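70 kDa protein (Xanthomonas sp., PDB 4B2N) is a dihaem c-type rubber oxygenase that uses dioxygen to cleave poly(cis-1,4-isoprene) processively into short carbonyl-ended products. Local coordinates at residues 61-66 / 407-412; 353-358 / 655-660; 440-445 / 495-500. One frame throughout, in Å; residues are numbered along the deposited sequence.

Contact 1: 61-66 / 407-412; sequences LQFNAY and YLPDPR
Leu61 and Phe63 of one loop pack against Leu408 and Pro409 of another, beside the CXXCH haem-attachment motif of the second haem c. The side chain of Leu61 lies about 6 Å from that of Cys393, one of the two cysteines that hold this haem covalently. The apolar contact centres on a single methyl: Leu408 CD2 is 3.6 Å from Phe63 CZ and 4.0 Å from Leu61 CD2. Leu61 carries its CG anti to the backbone N (chi1 170°), and that atom stands over one face of the Phe63 ring, offset toward the rim. Pro409 extends the patch, its CD 4.3 Å from Phe63 CE2.

No hydrogen bond crosses between 61-66 and 407-412. The loops have polar ties elsewhere, such as Asn64 OD1, which accepts from Val420 N, while the Tyr407 ring meets His401 edge-to-face.

Within 407-412, Arg412 grips the Asp410 carboxylate side-on, NE to OD1 at 3.2 Å and NH2 to OD2 at 2.9 Å, both on syn lone pairs. An Asx turn adds a second donor to OD1: Arg412 N, 2.9 Å from Asp410 OD1, approaches from above the carboxylate, 39° out of its plane.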
loop_
_atom_site.group_PDB
_atom_site.type_symbol
_atom_site.label_atom_id
_atom_site.label_comp_id
_atom_site.label_asym_id
_atom_site.label_seq_id
_atom_site.Cartn_x
_atom_site.Cartn_y
_atom_site.Cartn_z
ATOM N N LEU A 61 19.947 -4.869 17.129
ATOM C CA LEU A 61 18.647 -5.124 16.478
ATOM C C LEU A 61 18.068 -6.492 16.831
ATOM O O LEU A 61 18.682 -7.530 16.563
ATOM C CB LEU A 61 18.821 -4.994 14.965
ATOM C CG LEU A 61 17.643 -5.445 14.069
ATOM C CD1 LEU A 61 16.360 -4.630 14.348
ATOM C CD2 LEU A 61 18.010 -5.316 12.616
ATOM N N GLN A 62 16.881 -6.504 17.414
ATOM C CA GLN A 62 16.175 -7.770 17.719
ATOM C C GLN A 62 14.928 -7.841 16.836
ATOM O O GLN A 62 13.990 -7.096 17.080
ATOM C CB GLN A 62 15.752 -7.793 19.173
ATOM C CG GLN A 62 16.970 -7.605 20.066
ATOM C CD GLN A 62 17.881 -8.823 19.972
ATOM O OE1 GLN A 62 17.412 -9.931 20.056
ATOM N NE2 GLN A 62 19.178 -8.614 19.797
ATOM N N PHE A 63 14.911 -8.738 15.858
ATOM C CA PHE A 63 13.719 -8.876 14.996
ATOM C C PHE A 63 12.532 -9.402 15.766
ATOM O O PHE A 63 12.666 -10.246 16.645
ATOM C CB PHE A 63 13.976 -9.819 13.808
ATOM C CG PHE A 63 15.109 -9.389 12.921
ATOM C CD1 PHE A 63 15.008 -8.211 12.133
ATOM C CD2 PHE A 63 16.325 -10.148 12.872
ATOM C CE1 PHE A 63 16.062 -7.824 11.280
ATOM C CE2 PHE A 63 17.400 -9.728 12.059
ATOM C CZ PHE A 63 17.263 -8.570 11.238
ATOM N N ASN A 64 11.338 -9.018 15.368
ATOM C CA ASN A 64 10.171 -9.593 16.030
ATOM C C ASN A 64 9.060 -9.935 15.097
ATOM O O ASN A 64 8.044 -10.464 15.548
ATOM C CB ASN A 64 9.691 -8.727 17.192
ATOM C CG ASN A 64 9.066 -7.436 16.721
ATOM O OD1 ASN A 64 8.737 -7.284 15.568
ATOM N ND2 ASN A 64 8.909 -6.496 17.630
ATOM N N ALA A 65 9.244 -9.700 13.794
ATOM C CA ALA A 65 8.160 -10.019 12.859
ATOM C C ALA A 65 8.668 -11.098 11.918
ATOM O O ALA A 65 9.399 -10.797 10.941
ATOM C CB ALA A 65 7.740 -8.779 12.087
ATOM N N TYR A 66 8.279 -12.343 12.220
ATOM C CA TYR A 66 8.881 -13.445 11.543
ATOM C C TYR A 66 8.176 -13.747 10.267
ATOM O O TYR A 66 6.950 -13.624 10.193
ATOM C CB TYR A 66 8.962 -14.693 12.399
ATOM C CG TYR A 66 9.796 -14.516 13.650
ATOM C CD1 TYR A 66 11.108 -14.048 13.588
ATOM C CD2 TYR A 66 9.274 -14.795 14.900
ATOM C CE1 TYR A 66 11.882 -13.876 14.758
ATOM C CE2 TYR A 66 10.047 -14.609 16.068
ATOM C CZ TYR A 66 11.359 -14.182 15.974
ATOM O OH TYR A 66 12.148 -13.982 17.111
ATOM N N TYR A 407 25.583 -6.064 16.078
ATOM C CA TYR A 407 24.519 -5.350 15.328
ATOM C C TYR A 407 23.527 -6.304 14.675
ATOM O O TYR A 407 22.328 -6.060 14.727
ATOM C CB TYR A 407 25.115 -4.354 14.291
ATOM C CG TYR A 407 25.773 -3.258 15.060
ATOM C CD1 TYR A 407 25.047 -2.164 15.491
ATOM C CD2 TYR A 407 27.097 -3.373 15.455
ATOM C CE1 TYR A 407 25.652 -1.170 16.280
ATOM C CE2 TYR A 407 27.697 -2.405 16.261
ATOM C CZ TYR A 407 26.958 -1.310 16.672
ATOM O OH TYR A 407 27.505 -0.302 17.463
ATOM N N LEU A 408 24.022 -7.385 14.078
ATOM C CA LEU A 408 23.191 -8.218 13.169
ATOM C C LEU A 408 23.776 -9.592 13.244
ATOM O O LEU A 408 24.990 -9.696 13.150
ATOM C CB LEU A 408 23.374 -7.792 11.708
ATOM C CG LEU A 408 22.238 -7.436 10.744
ATOM C CD1 LEU A 408 22.604 -7.775 9.306
ATOM C CD2 LEU A 408 20.784 -7.738 11.142
ATOM N N PRO A 409 22.935 -10.660 13.335
ATOM C CA PRO A 409 23.431 -12.015 13.574
ATOM C C PRO A 409 23.815 -12.666 12.266
ATOM O O PRO A 409 24.393 -13.706 12.288
ATOM C CB PRO A 409 22.218 -12.730 14.175
ATOM C CG PRO A 409 21.039 -12.068 13.489
ATOM C CD PRO A 409 21.444 -10.616 13.308
ATOM N N ASP A 410 23.500 -12.065 11.113
ATOM C CA ASP A 410 23.831 -12.726 9.848
ATOM C C ASP A 410 23.931 -11.646 8.786
ATOM O O ASP A 410 22.976 -10.879 8.629
ATOM C CB ASP A 410 22.716 -13.728 9.566
ATOM C CG ASP A 410 22.917 -14.505 8.274
ATOM O OD1 ASP A 410 23.626 -14.091 7.331
ATOM O OD2 ASP A 410 22.277 -15.549 8.158
ATOM N N PRO A 411 25.077 -11.548 8.064
ATOM C CA PRO A 411 25.306 -10.438 7.111
ATOM C C PRO A 411 24.274 -10.459 5.991
ATOM O O PRO A 411 24.005 -9.420 5.434
ATOM C CB PRO A 411 26.741 -10.691 6.569
ATOM C CG PRO A 411 27.309 -11.709 7.491
ATOM C CD PRO A 411 26.212 -12.510 8.088
ATOM N N ARG A 412 23.644 -11.622 5.724
ATOM C CA ARG A 412 22.591 -11.720 4.690
ATOM C C ARG A 412 21.299 -10.967 5.035
ATOM O O ARG A 412 20.451 -10.764 4.157
ATOM C CB ARG A 412 22.228 -13.176 4.404
ATOM C CG ARG A 412 23.388 -13.920 3.782
ATOM C CD ARG A 412 23.063 -15.408 3.624
ATOM N NE ARG A 412 22.773 -16.050 4.909
ATOM C CZ ARG A 412 22.284 -17.268 5.043
ATOM N NH1 ARG A 412 22.053 -18.019 3.952
ATOM N NH2 ARG A 412 22.028 -17.759 6.251
#

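Contact 2: 353-358 / 655-660; sequences KTINTA and LIEYIK
Glu657 reaches from its helix to the backbone of Asn356, and the bond it makes there is short and nearly straight: Asn356 N to Glu657 OE2 is 2.7 Å, with an N-H...O angle of 176°. The donor meets OE2 on the anti side, close to the carboxylate plane. The Glu657 chain is bent at chi2 (70°), which turns CD out of the line of the chain. The other oxygen is left for the same helix, where Lys660 NZ forms a salt bridge to Glu657 OE1 at 2.9 Å, approaching on the syn side. The two carboxylate oxygens thus serve different segments, and the nearby ammonium would favour the ionised acid.

Ile355 runs antiparallel to the side chains of Glu657 and Lys660. Its CG2 lies 3.7 Å from Glu657 OE2, whereas its CD1 runs on to Lys660, 3.8 Å from Lys660 CB and close to that residue's carbonyl.

Asn356 is the N-cap of helix 357-369, its OD1 accepting from Leu359 N, so Glu657 holds the backbone just where that helix starts. Leu655 packs on Ile366 and Tyr367, and Tyr658 on Ala364. Helix 357-369 precedes the CXXCH motif and helix 649-660 follows the axial His641, a pairing consistent with the terminal helices of a cytochrome c fold. Leu655 and Ile659 touch the haem itself.

Toward the surface, the extended Lys660 chain brings NZ to 4.2 Å from Thr354 O, with two waters bridging them. One water lies 2.8 Å from Thr354 O, to which it donates, and accepts from Lys660 NZ. The other donates both to Thr354 O and to Glu657 OE2, while its bond from Lys660 NZ is weak.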
loop_
_atom_site.group_PDB
_atom_site.type_symbol
_atom_site.label_atom_id
_atom_site.label_comp_id
_atom_site.label_asym_id
_atom_site.label_seq_id
_atom_site.Cartn_x
_atom_site.Cartn_y
_atom_site.Cartn_z
ATOM N N LYS A 353 20.561 13.601 -6.852
ATOM C CA LYS A 353 21.405 14.787 -6.588
ATOM C C LYS A 353 22.706 14.503 -5.853
ATOM O O LYS A 353 23.100 13.349 -5.622
ATOM C CB LYS A 353 20.573 15.884 -5.922
ATOM C CG LYS A 353 19.527 16.286 -6.955
ATOM C CD LYS A 353 18.767 17.550 -6.698
ATOM C CE LYS A 353 17.602 17.508 -7.688
ATOM N NZ LYS A 353 17.736 18.442 -8.825
ATOM N N THR A 354 23.405 15.586 -5.531
ATOM C CA THR A 354 24.707 15.468 -4.948
ATOM C C THR A 354 24.636 15.007 -3.484
ATOM O O THR A 354 23.743 15.403 -2.725
ATOM C CB THR A 354 25.471 16.822 -5.093
ATOM O OG1 THR A 354 26.651 16.730 -4.309
ATOM C CG2 THR A 354 24.637 17.998 -4.524
ATOM N N ILE A 355 25.574 14.165 -3.094
ATOM C CA ILE A 355 25.655 13.668 -1.740
ATOM C C ILE A 355 27.037 13.989 -1.201
ATOM O O ILE A 355 28.033 13.758 -1.894
ATOM C CB ILE A 355 25.470 12.147 -1.651
ATOM C CG1 ILE A 355 24.071 11.774 -2.182
ATOM C CG2 ILE A 355 25.595 11.682 -0.216
ATOM C CD1 ILE A 355 23.735 10.294 -2.145
ATOM N N ASN A 356 27.073 14.476 0.026
ATOM C CA ASN A 356 28.349 14.714 0.770
ATOM C C ASN A 356 28.744 13.427 1.402
ATOM O O ASN A 356 28.164 13.044 2.372
ATOM C CB ASN A 356 28.136 15.775 1.836
ATOM C CG ASN A 356 29.408 16.161 2.559
ATOM O OD1 ASN A 356 30.164 15.341 3.078
ATOM N ND2 ASN A 356 29.658 17.437 2.561
ATOM N N THR A 357 29.740 12.745 0.860
ATOM C CA THR A 357 30.059 11.407 1.330
ATOM C C THR A 357 30.474 11.390 2.802
ATOM O O THR A 357 30.081 10.500 3.565
ATOM C CB THR A 357 31.181 10.838 0.486
ATOM O OG1 THR A 357 30.657 10.668 -0.814
ATOM C CG2 THR A 357 31.670 9.475 1.015
ATOM N N ALA A 358 31.254 12.387 3.209
ATOM C CA ALA A 358 31.670 12.423 4.608
ATOM C C ALA A 358 30.515 12.699 5.576
ATOM O O ALA A 358 30.510 12.192 6.698
ATOM C CB ALA A 358 32.811 13.429 4.818
ATOM N N LEU A 655 22.035 12.441 9.344
ATOM C CA LEU A 655 21.138 11.310 9.103
ATOM C C LEU A 655 20.429 11.509 7.775
ATOM O O LEU A 655 20.264 10.530 7.028
ATOM C CB LEU A 655 20.112 11.223 10.213
ATOM C CG LEU A 655 20.490 10.517 11.531
ATOM C CD1 LEU A 655 19.394 10.881 12.528
ATOM C CD2 LEU A 655 20.606 8.990 11.360
ATOM N N ILE A 656 20.044 12.742 7.440
ATOM C CA ILE A 656 19.435 12.963 6.106
ATOM C C ILE A 656 20.371 12.666 4.954
ATOM O O ILE A 656 19.994 12.016 3.954
ATOM C CB ILE A 656 18.809 14.365 5.988
ATOM C CG1 ILE A 656 17.482 14.385 6.751
ATOM C CG2 ILE A 656 18.568 14.765 4.541
ATOM C CD1 ILE A 656 17.159 15.810 7.231
ATOM N N GLU A 657 21.608 13.139 5.064
ATOM C CA GLU A 657 22.591 12.837 4.066
ATOM C C GLU A 657 22.781 11.329 3.933
ATOM O O GLU A 657 22.928 10.802 2.820
ATOM C CB GLU A 657 23.924 13.473 4.464
ATOM C CG GLU A 657 24.726 13.727 3.216
ATOM C CD GLU A 657 24.162 14.832 2.341
ATOM O OE1 GLU A 657 23.185 15.523 2.734
ATOM O OE2 GLU A 657 24.660 14.966 1.207
ATOM N N TYR A 658 22.824 10.624 5.067
ATOM C CA TYR A 658 22.956 9.179 4.995
ATOM C C TYR A 658 21.755 8.523 4.256
ATOM O O TYR A 658 21.928 7.609 3.421
ATOM C CB TYR A 658 23.106 8.614 6.402
ATOM C CG TYR A 658 23.149 7.102 6.405
ATOM C CD1 TYR A 658 24.085 6.420 5.616
ATOM C CD2 TYR A 658 22.279 6.360 7.199
ATOM C CE1 TYR A 658 24.132 5.046 5.607
ATOM C CE2 TYR A 658 22.315 4.961 7.199
ATOM C CZ TYR A 658 23.264 4.335 6.401
ATOM O OH TYR A 658 23.379 3.003 6.383
ATOM N N ILE A 659 20.564 9.020 4.501
ATOM C CA ILE A 659 19.371 8.399 3.884
ATOM C C ILE A 659 19.382 8.582 2.348
ATOM O O ILE A 659 18.818 7.747 1.578
ATOM C CB ILE A 659 18.069 8.889 4.539
ATOM C CG1 ILE A 659 17.979 8.334 5.975
ATOM C CG2 ILE A 659 16.828 8.458 3.689
ATOM C CD1 ILE A 659 17.098 9.128 6.898
ATOM N N LYS A 660 19.969 9.704 1.903
ATOM C CA LYS A 660 20.217 9.919 0.478
ATOM C C LYS A 660 20.985 8.758 -0.174
ATOM O O LYS A 660 20.787 8.508 -1.336
ATOM C CB LYS A 660 20.964 11.253 0.239
ATOM C CG LYS A 660 20.182 12.483 0.636
ATOM C CD LYS A 660 21.004 13.745 0.323
ATOM C CE LYS A 660 20.356 15.047 0.778
ATOM N NZ LYS A 660 21.301 16.210 0.644
HETATM O O HOH W 1 21.263 16.626 -2.128
HETATM O O HOH W 2 24.180 17.186 -0.351
#

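Contact 3: 440-445 / 495-500; sequences RQRRAW and WEEPTG
The indole of Trp445 presents one face to the edge of Trp495: Trp495 CE3 sits 3.7 Å above the ring plane of Trp445, over its centre. With the planes at 82° and the six-membered centroids 5.0 Å apart, this is a T-shaped pair. Trp495 CB covers the same indole farther along, forming a CH-pi contact 4.0 Å from the centroid of the five-membered ring of Trp445. The pyrrole end of Trp445 also runs beside the backbone of Trp495. Both indole and backbone have polar partners outside the pair: Trp445 NE1 donates to Asn493 O, and Trp495 N bonds to Asn446 OD1.

The second flat group is the guanidinium of Arg442. It is modelled in two conformers, so what follows holds for one of them and is less certain for that reason. Glu497 CG lies 3.8 Å over its centre, and the carboxylate and guanidinium planes are 11° apart and stacked. The salt bridge is long, Arg442 NH2 to Glu497 OE2 at 4.0 Å, and because the oxygen lies well out of the guanidinium plane it is one of charges only. NH1 donates to Ala437 O and Met436 O, and NH2 pairs with Glu439 OE1. A bend at chi3 (-45°) places NE so that Glu497 CA lies over the guanidinium face. Trp495 O lies at the guanidinium edge, 3.3 Å from Arg442 CD, and the arginine crosses the Trp495 side chain at about a right angle.

Helix 439-446 is thus joined to the loop before strand 500-502 by aromatic and stacked-charge contacts. The Trp495 side chain lies about 4 Å from that of Phe301 and about 5 Å from that of Arg432: Trp495, the edge partner of the pair, is a second-shell neighbour of the first haem c site.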
loop_
_atom_site.group_PDB
_atom_site.type_symbol
_atom_site.label_atom_id
_atom_site.label_comp_id
_atom_site.label_asym_id
_atom_site.label_seq_id
_atom_site.Cartn_x
_atom_site.Cartn_y
_atom_site.Cartn_z
ATOM N N ARG A 440 -12.945 -11.772 16.568
ATOM C CA ARG A 440 -13.993 -12.343 15.687
ATOM C C ARG A 440 -13.597 -12.189 14.231
ATOM O O ARG A 440 -13.795 -13.086 13.429
ATOM C CB ARG A 440 -15.349 -11.655 15.889
ATOM C CG ARG A 440 -16.009 -12.030 17.227
ATOM C CD ARG A 440 -17.228 -11.178 17.489
ATOM N NE ARG A 440 -16.908 -9.760 17.596
ATOM C CZ ARG A 440 -17.817 -8.788 17.739
ATOM N NH1 ARG A 440 -19.126 -9.077 17.762
ATOM N NH2 ARG A 440 -17.420 -7.531 17.786
ATOM N N GLN A 441 -13.090 -11.005 13.904
ATOM C CA GLN A 441 -12.624 -10.723 12.566
ATOM C C GLN A 441 -11.417 -11.600 12.150
ATOM O O GLN A 441 -11.374 -12.166 11.018
ATOM C CB GLN A 441 -12.264 -9.245 12.500
ATOM C CG GLN A 441 -13.476 -8.291 12.581
ATOM C CD GLN A 441 -12.977 -6.856 12.570
ATOM O OE1 GLN A 441 -12.225 -6.462 13.463
ATOM N NE2 GLN A 441 -13.303 -6.102 11.534
ATOM N N ARG A 442 -10.424 -11.694 13.031
ATOM C CA ARG A 442 -9.246 -12.499 12.746
ATOM C C ARG A 442 -9.621 -13.966 12.599
ATOM O O ARG A 442 -9.098 -14.663 11.743
ATOM C CB ARG A 442 -8.136 -12.267 13.793
ATOM C CG ARG A 442 -7.548 -10.875 13.671
ATOM C CD ARG A 442 -6.349 -10.653 14.582
ATOM N NE ARG A 442 -6.589 -11.156 15.929
ATOM C CZ ARG A 442 -7.142 -10.454 16.900
ATOM N NH1 ARG A 442 -7.525 -9.221 16.686
ATOM N NH2 ARG A 442 -7.333 -10.998 18.087
ATOM N N ARG A 443 -10.580 -14.427 13.393
ATOM C CA ARG A 443 -10.942 -15.834 13.296
ATOM C C ARG A 443 -11.651 -16.147 11.959
ATOM O O ARG A 443 -11.444 -17.258 11.454
ATOM C CB ARG A 443 -11.845 -16.269 14.435
ATOM C CG ARG A 443 -11.077 -16.546 15.707
ATOM C CD ARG A 443 -12.052 -17.067 16.778
ATOM N NE ARG A 443 -11.260 -17.330 17.981
ATOM C CZ ARG A 443 -11.424 -18.388 18.791
ATOM N NH1 ARG A 443 -12.362 -19.315 18.547
ATOM N NH2 ARG A 443 -10.576 -18.562 19.839
ATOM N N ALA A 444 -12.473 -15.223 11.461
ATOM C CA ALA A 444 -13.117 -15.389 10.161
ATOM C C ALA A 444 -12.064 -15.563 9.024
ATOM O O ALA A 444 -12.200 -16.363 8.094
ATOM C CB ALA A 444 -13.948 -14.160 9.837
ATOM N N TRP A 445 -11.059 -14.686 9.070
ATOM C CA TRP A 445 -9.932 -14.749 8.167
ATOM C C TRP A 445 -9.143 -16.060 8.324
ATOM O O TRP A 445 -8.828 -16.749 7.325
ATOM C CB TRP A 445 -9.021 -13.543 8.494
ATOM C CG TRP A 445 -7.743 -13.595 7.725
ATOM C CD1 TRP A 445 -6.629 -14.374 7.999
ATOM C CD2 TRP A 445 -7.426 -12.848 6.533
ATOM N NE1 TRP A 445 -5.633 -14.140 7.064
ATOM C CE2 TRP A 445 -6.074 -13.225 6.155
ATOM C CE3 TRP A 445 -8.124 -11.905 5.748
ATOM C CZ2 TRP A 445 -5.438 -12.705 5.014
ATOM C CZ3 TRP A 445 -7.454 -11.355 4.617
ATOM C CH2 TRP A 445 -6.134 -11.737 4.280
ATOM N N TRP A 495 -3.878 -13.838 10.274
ATOM C CA TRP A 495 -3.794 -12.384 10.478
ATOM C C TRP A 495 -3.358 -12.142 11.926
ATOM O O TRP A 495 -4.168 -12.342 12.818
ATOM C CB TRP A 495 -5.161 -11.758 10.278
ATOM C CG TRP A 495 -5.030 -10.240 10.183
ATOM C CD1 TRP A 495 -4.674 -9.321 11.203
ATOM C CD2 TRP A 495 -5.119 -9.436 8.958
ATOM N NE1 TRP A 495 -4.566 -8.049 10.686
ATOM C CE2 TRP A 495 -4.805 -8.048 9.344
ATOM C CE3 TRP A 495 -5.408 -9.717 7.606
ATOM C CZ2 TRP A 495 -4.822 -7.023 8.431
ATOM C CZ3 TRP A 495 -5.385 -8.659 6.679
ATOM C CH2 TRP A 495 -5.136 -7.341 7.087
ATOM N N GLU A 496 -2.109 -11.755 12.178
ATOM C CA GLU A 496 -1.646 -11.563 13.571
ATOM C C GLU A 496 -2.428 -10.520 14.343
ATOM O O GLU A 496 -2.882 -9.521 13.787
ATOM C CB GLU A 496 -0.165 -11.156 13.634
ATOM C CG GLU A 496 0.733 -12.314 13.249
ATOM C CD GLU A 496 0.696 -13.503 14.239
ATOM O OE1 GLU A 496 0.655 -13.292 15.466
ATOM O OE2 GLU A 496 0.802 -14.666 13.784
ATOM N N GLU A 497 -2.598 -10.748 15.628
ATOM C CA GLU A 497 -3.246 -9.735 16.420
ATOM C C GLU A 497 -2.392 -8.428 16.332
ATOM O O GLU A 497 -1.197 -8.483 16.514
ATOM C CB GLU A 497 -3.341 -10.230 17.857
ATOM C CG GLU A 497 -3.985 -9.186 18.707
ATOM C CD GLU A 497 -4.384 -9.708 20.046
ATOM O OE1 GLU A 497 -4.000 -10.850 20.359
ATOM O OE2 GLU A 497 -5.145 -8.976 20.724
ATOM N N PRO A 498 -3.022 -7.261 16.061
ATOM C CA PRO A 498 -2.140 -6.095 15.958
ATOM C C PRO A 498 -1.516 -5.624 17.245
ATOM O O PRO A 498 -2.188 -5.626 18.259
ATOM C CB PRO A 498 -3.024 -5.001 15.406
ATOM C CG PRO A 498 -4.433 -5.453 15.491
ATOM C CD PRO A 498 -4.418 -6.947 15.746
ATOM N N THR A 499 -0.278 -5.163 17.157
ATOM C CA THR A 499 0.434 -4.613 18.313
ATOM C C THR A 499 1.080 -3.249 18.003
ATOM O O THR A 499 1.417 -2.484 18.919
ATOM C CB THR A 499 1.567 -5.567 18.744
ATOM O OG1 THR A 499 2.422 -5.763 17.632
ATOM C CG2 THR A 499 1.005 -6.927 19.125
ATOM N N GLY A 500 1.278 -2.954 16.727
ATOM C CA GLY A 500 1.884 -1.693 16.330
ATOM C C GLY A 500 2.077 -1.598 14.831
ATOM O O GLY A 500 1.280 -2.150 14.034
#

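How the contacts relate
Contact 1 lies by the attachment site of the second haem c; contact 2 is farther out, on a helix whose other residues touch a haem; contact 3 belongs to the surroundings of the first haem. No two share a helix or loop segment: two loops meet in contact 1, helix 649-660 and the start of 357-369 in contact 2, helix 439-446 and a loop in contact 3. Contact 1 is buried and apolar in its side-chain contacts, with no hydrogen bond across. Contact 2, at the surface, relies on a carboxylate, a lysine and bridging waters. Contact 3, partly buried, combines buried indoles with a buried arginine stacked on an exposed glutamate, over the largest area, 319 Å².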